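Local coordinates for putative nucleotide sugar epimerase/ dehydratase (PDB 2Q1S), which binds NADH in a Rossmann fold and probably acts as a nucleotide-sugar epimerase or dehydratase in the biosynthesis of bacterial LPS O-antigen, at residues T229-R232 with P236-I239; N301-N306 with K349-T354. All coordinates share one frame; numbering follows the deposited sequence.

Contact 1 of 2, residues T229-R232 with P236-I239; sequences TVWR and PTFI. With NAI (1,4-dihydronicotinamide adenine dinucleotide), chain B.
W231 and T237 meet at about a right angle, with OG1 of T237 at the edge of the indole, near the ring plane. On the tryptophan it is the benzo corner that is touched: CE3 of W231 lies 3.7 Å from OG1 of T237 and 3.8 Å from CG2 of T237, close to both branches. T237 OG1 makes no polar bond here; it is hydrogen-bonded to the carbonyl of N233, the residue just before helix 234-243, which fixes the rotation of the side chain. One face of the indole is covered by V230, whose CG1 sits 3.8 Å above the plane over its centre, and K241 adds a cation-pi contact. W231 is the centre of an inverse gamma turn, and R232 N makes a weak bond to V230 O across it. Beyond this turn the chain of R232 leaves in another direction, toward the cofactor. Bent at chi3 (57°), it brings NH2 of R232 to within 3.0 Å of O2A of NAI, in the guanidinium plane, with an N-H...O angle of 159°. A salt bridge from NE to E216 and a bond from NH1 to the S68 carbonyl fix the orientation of the guanidinium. The turn thus joins helix 234-243 to an arginine bound to the cofactor pyrophosphate, part of the NADH site of this Rossmann-fold short-chain dehydrogenase/reductase.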
# COMPACT_ATOMS: atom_id res chain seq x y z
N THR A 229 9.50 2.97 -21.98
CA THR A 229 10.03 4.31 -21.73
C THR A 229 9.91 5.14 -23.02
O THR A 229 9.54 6.32 -23.01
CB THR A 229 11.51 4.27 -21.29
OG1 THR A 229 11.60 3.81 -19.93
CG2 THR A 229 12.17 5.66 -21.38
N VAL A 230 10.20 4.48 -24.14
CA VAL A 230 10.03 5.13 -25.46
C VAL A 230 8.56 5.07 -25.90
O VAL A 230 7.90 6.09 -26.00
CB VAL A 230 10.97 4.54 -26.50
CG1 VAL A 230 10.68 5.19 -27.86
CG2 VAL A 230 12.42 4.82 -26.10
N TRP A 231 8.05 3.84 -26.07
CA TRP A 231 6.71 3.56 -26.56
C TRP A 231 5.74 3.59 -25.39
O TRP A 231 5.26 2.55 -24.93
CB TRP A 231 6.70 2.21 -27.29
CG TRP A 231 7.84 2.10 -28.30
CD1 TRP A 231 8.94 1.29 -28.24
CD2 TRP A 231 8.00 2.92 -29.46
NE1 TRP A 231 9.77 1.53 -29.34
CE2 TRP A 231 9.21 2.52 -30.11
CE3 TRP A 231 7.22 3.93 -30.05
CZ2 TRP A 231 9.66 3.12 -31.29
CZ3 TRP A 231 7.67 4.52 -31.22
CH2 TRP A 231 8.87 4.11 -31.84
N ARG A 232 5.43 4.80 -24.95
CA ARG A 232 4.71 5.01 -23.68
C ARG A 232 3.30 4.49 -23.66
O ARG A 232 2.85 3.94 -22.65
CB ARG A 232 4.65 6.50 -23.35
CG ARG A 232 5.96 7.12 -22.95
CD ARG A 232 5.77 8.63 -22.84
NE ARG A 232 4.73 9.10 -21.90
CZ ARG A 232 4.99 9.76 -20.78
NH1 ARG A 232 6.27 9.92 -20.40
NH2 ARG A 232 4.00 10.30 -20.06
N PRO A 236 0.27 7.94 -28.78
CA PRO A 236 1.47 8.59 -29.29
C PRO A 236 2.38 7.67 -30.12
O PRO A 236 3.08 8.14 -31.04
CB PRO A 236 2.16 9.11 -28.02
CG PRO A 236 1.68 8.20 -26.94
CD PRO A 236 0.24 7.97 -27.31
N THR A 237 2.34 6.37 -29.82
CA THR A 237 3.08 5.40 -30.63
C THR A 237 2.53 5.36 -32.05
O THR A 237 3.30 5.48 -33.01
CB THR A 237 3.04 4.00 -30.01
OG1 THR A 237 3.79 4.02 -28.80
CG2 THR A 237 3.69 2.97 -30.92
N PHE A 238 1.21 5.21 -32.16
CA PHE A 238 0.56 5.16 -33.47
C PHE A 238 0.73 6.46 -34.26
O PHE A 238 0.97 6.41 -35.47
CB PHE A 238 -0.93 4.84 -33.35
CG PHE A 238 -1.23 3.39 -33.10
CD1 PHE A 238 -0.22 2.45 -32.91
CD2 PHE A 238 -2.55 2.97 -33.09
CE1 PHE A 238 -0.53 1.11 -32.69
CE2 PHE A 238 -2.88 1.64 -32.86
CZ PHE A 238 -1.87 0.70 -32.66
N ILE A 239 0.60 7.60 -33.59
CA ILE A 239 0.75 8.91 -34.25
C ILE A 239 2.16 9.06 -34.80
O ILE A 239 2.37 9.47 -35.96
CB ILE A 239 0.36 10.08 -33.32
CG1 ILE A 239 -1.16 10.06 -33.09
CG2 ILE A 239 0.79 11.42 -33.90
CD1 ILE A 239 -1.66 11.06 -32.04
PA NAI B . 3.94 11.27 -16.52
O1A NAI B . 4.95 10.21 -16.28
O2A NAI B . 4.08 12.18 -17.77
O5B NAI B . 3.75 12.18 -15.28
C5B NAI B . 4.20 11.86 -13.96
C4B NAI B . 5.19 12.89 -13.46
O4B NAI B . 5.63 12.51 -12.16
C3B NAI B . 6.44 12.97 -14.37
O3B NAI B . 6.69 14.33 -14.75
C2B NAI B . 7.56 12.49 -13.46
O2B NAI B . 8.89 13.06 -13.67
C1B NAI B . 7.03 12.88 -12.08
N9A NAI B . 7.65 12.20 -10.96
C8A NAI B . 8.03 10.88 -10.91
N7A NAI B . 8.53 10.62 -9.69
C5A NAI B . 8.47 11.75 -8.93
C6A NAI B . 8.84 12.15 -7.56
N6A NAI B . 9.39 11.31 -6.68
N1A NAI B . 8.61 13.44 -7.16
C2A NAI B . 8.06 14.31 -8.05
N3A NAI B . 7.69 14.05 -9.31
C4A NAI B . 7.86 12.77 -9.81
O3 NAI B . 2.56 10.46 -16.64
PN NAI B . 1.04 11.03 -16.76
O1N NAI B . 0.31 10.22 -17.71
O2N NAI B . 1.15 12.53 -16.84
O5D NAI B . 0.49 10.72 -15.24
C5D NAI B . 0.01 11.76 -14.38
C4D NAI B . -0.83 11.09 -13.29
O4D NAI B . -1.97 10.52 -13.89
C3D NAI B . -0.12 9.90 -12.64
O3D NAI B . -0.41 9.95 -11.24
C2D NAI B . -0.73 8.70 -13.30
O2D NAI B . -0.66 7.53 -12.45
C1D NAI B . -2.16 9.14 -13.50
N1N NAI B . -2.85 8.44 -14.55
C2N NAI B . -2.58 8.64 -15.88
C3N NAI B . -3.28 7.96 -16.87
C7N NAI B . -2.99 8.17 -18.35
O7N NAI B . -3.66 7.55 -19.17
N7N NAI B . -2.01 9.05 -18.68
C4N NAI B . -4.34 7.08 -16.51
C5N NAI B . -4.62 6.92 -15.13
C6N NAI B . -3.88 7.64 -14.18

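Contact 2 of 2, residues N301-N306 with K349-T354; sequences NEITGN and KTIEWT
I351 faces the last turn of helix 293-304 from helix 343-356, the nearest CA atoms being those of T304 and I351, 7.6 Å apart. Its two branches divide the work. The long one carries CD1 of I351 to 3.6 Å from CG2 of I303, and the same methyl is 3.8 Å from CD1 of I303, so it meets both arms of the other isoleucine as the two side chains cross obliquely. The short branch reaches T304, where CG2 of I351 and CG2 of T304 are 3.9 Å apart. T304 can offer a methyl because OG1 lies between its backbone N and carbonyl carbon (chi1 58°), bonded to the carbonyl of I300 within the helix. Behind this apolar seam the helix ends at G305, which has positive phi. The N301 carbonyl then accepts from both G305 N and N306 N, while ND2 of N306 bonds N301 OD1 at 2.9 Å from above the carbonyl plane; the same ND2 also donates to the carbonyl of M246. T304 further rests on A242 and L243 of helix 234-243. The arrangement is plain helix-helix packing, an isoleucine of one helix set against the C-terminal turn of another, with helix 234-243 alongside.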
# COMPACT_ATOMS: atom_id res chain seq x y z
N ASN A 301 -4.43 6.99 -39.20
CA ASN A 301 -3.98 6.83 -40.58
C ASN A 301 -4.67 7.82 -41.52
O ASN A 301 -4.02 8.49 -42.32
CB ASN A 301 -4.16 5.37 -41.05
CG ASN A 301 -3.05 4.44 -40.54
OD1 ASN A 301 -2.01 4.88 -40.03
ND2 ASN A 301 -3.27 3.14 -40.70
N GLU A 302 -5.99 7.97 -41.37
CA GLU A 302 -6.75 8.85 -42.26
C GLU A 302 -6.35 10.33 -42.07
O GLU A 302 -6.24 11.06 -43.05
CB GLU A 302 -8.26 8.60 -42.13
CG GLU A 302 -9.02 9.53 -41.18
CD GLU A 302 -9.53 10.80 -41.88
OE1 GLU A 302 -9.58 10.82 -43.12
OE2 GLU A 302 -9.86 11.77 -41.16
N ILE A 303 -6.12 10.75 -40.83
CA ILE A 303 -5.72 12.14 -40.53
C ILE A 303 -4.28 12.43 -41.00
O ILE A 303 -3.98 13.53 -41.50
CB ILE A 303 -5.86 12.48 -39.01
CG1 ILE A 303 -7.30 12.33 -38.52
CG2 ILE A 303 -5.37 13.90 -38.72
CD1 ILE A 303 -7.47 12.30 -36.98
N THR A 304 -3.39 11.44 -40.85
CA THR A 304 -1.98 11.61 -41.22
C THR A 304 -1.68 11.36 -42.69
O THR A 304 -0.65 11.82 -43.18
CB THR A 304 -1.02 10.72 -40.38
OG1 THR A 304 -1.39 9.35 -40.53
CG2 THR A 304 -1.06 11.12 -38.91
N GLY A 305 -2.55 10.63 -43.39
CA GLY A 305 -2.32 10.25 -44.78
C GLY A 305 -1.45 9.01 -44.88
O GLY A 305 -0.80 8.77 -45.88
N ASN A 306 -1.42 8.20 -43.81
CA ASN A 306 -0.65 6.96 -43.83
C ASN A 306 -1.41 5.88 -44.61
O ASN A 306 -2.45 5.39 -44.15
CB ASN A 306 -0.38 6.52 -42.38
CG ASN A 306 0.63 5.39 -42.28
OD1 ASN A 306 1.39 5.12 -43.21
ND2 ASN A 306 0.63 4.71 -41.13
N LYS A 349 -5.96 17.49 -32.92
CA LYS A 349 -5.17 18.37 -32.07
C LYS A 349 -3.83 17.74 -31.68
O LYS A 349 -2.80 18.40 -31.70
CB LYS A 349 -5.96 18.79 -30.83
CG LYS A 349 -6.97 19.90 -31.12
CD LYS A 349 -7.96 20.11 -29.99
CE LYS A 349 -8.90 21.30 -30.25
NZ LYS A 349 -10.08 21.24 -29.34
N THR A 350 -3.87 16.46 -31.30
CA THR A 350 -2.66 15.72 -30.93
C THR A 350 -1.67 15.56 -32.06
O THR A 350 -0.48 15.81 -31.89
CB THR A 350 -3.05 14.35 -30.34
OG1 THR A 350 -4.01 14.55 -29.31
CG2 THR A 350 -1.83 13.64 -29.74
N ILE A 351 -2.18 15.17 -33.23
CA ILE A 351 -1.37 15.01 -34.44
C ILE A 351 -0.77 16.37 -34.85
O ILE A 351 0.41 16.47 -35.17
CB ILE A 351 -2.22 14.37 -35.56
CG1 ILE A 351 -2.57 12.91 -35.19
CG2 ILE A 351 -1.51 14.46 -36.96
CD1 ILE A 351 -3.85 12.37 -35.85
N GLU A 352 -1.58 17.43 -34.79
CA GLU A 352 -1.05 18.76 -35.14
C GLU A 352 0.14 19.09 -34.26
O GLU A 352 1.20 19.47 -34.75
CB GLU A 352 -2.14 19.84 -35.03
CG GLU A 352 -3.20 19.73 -36.08
N TRP A 353 -0.00 18.88 -32.94
CA TRP A 353 1.09 19.16 -32.02
C TRP A 353 2.32 18.28 -32.28
O TRP A 353 3.46 18.74 -32.21
CB TRP A 353 0.62 19.02 -30.56
CG TRP A 353 1.75 19.13 -29.57
CD1 TRP A 353 2.24 20.27 -28.98
CD2 TRP A 353 2.51 18.04 -29.02
NE1 TRP A 353 3.25 19.94 -28.08
CE2 TRP A 353 3.46 18.59 -28.12
CE3 TRP A 353 2.48 16.65 -29.22
CZ2 TRP A 353 4.38 17.79 -27.40
CZ3 TRP A 353 3.40 15.83 -28.48
CH2 TRP A 353 4.36 16.43 -27.62
N THR A 354 2.08 17.00 -32.54
CA THR A 354 3.17 16.06 -32.78
C THR A 354 3.98 16.44 -34.04
O THR A 354 5.21 16.42 -34.03
CB THR A 354 2.65 14.61 -32.87
OG1 THR A 354 1.78 14.37 -31.76
CG2 THR A 354 3.82 13.60 -32.88

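Helix 234-243 ties the two contacts together, since I239 of contact 1 packs by CD1 on CG2 of T350 at 3.5 Å and also touches I351 and T354, all three in contact 2. Their centres are 14 Å apart on the same side of the chain's centre. Contact 1 is the more buried and lies nearer the middle of the molecule; contact 2, farther out, is partly buried. The chemistry follows: the inner contact combines aromatic edge packing with a charged group committed to the cofactor, whereas the outer one joins two helices through aliphatic contacts, chiefly between methyl groups, and keeps its polar bonds within each segment or to other parts of the chain.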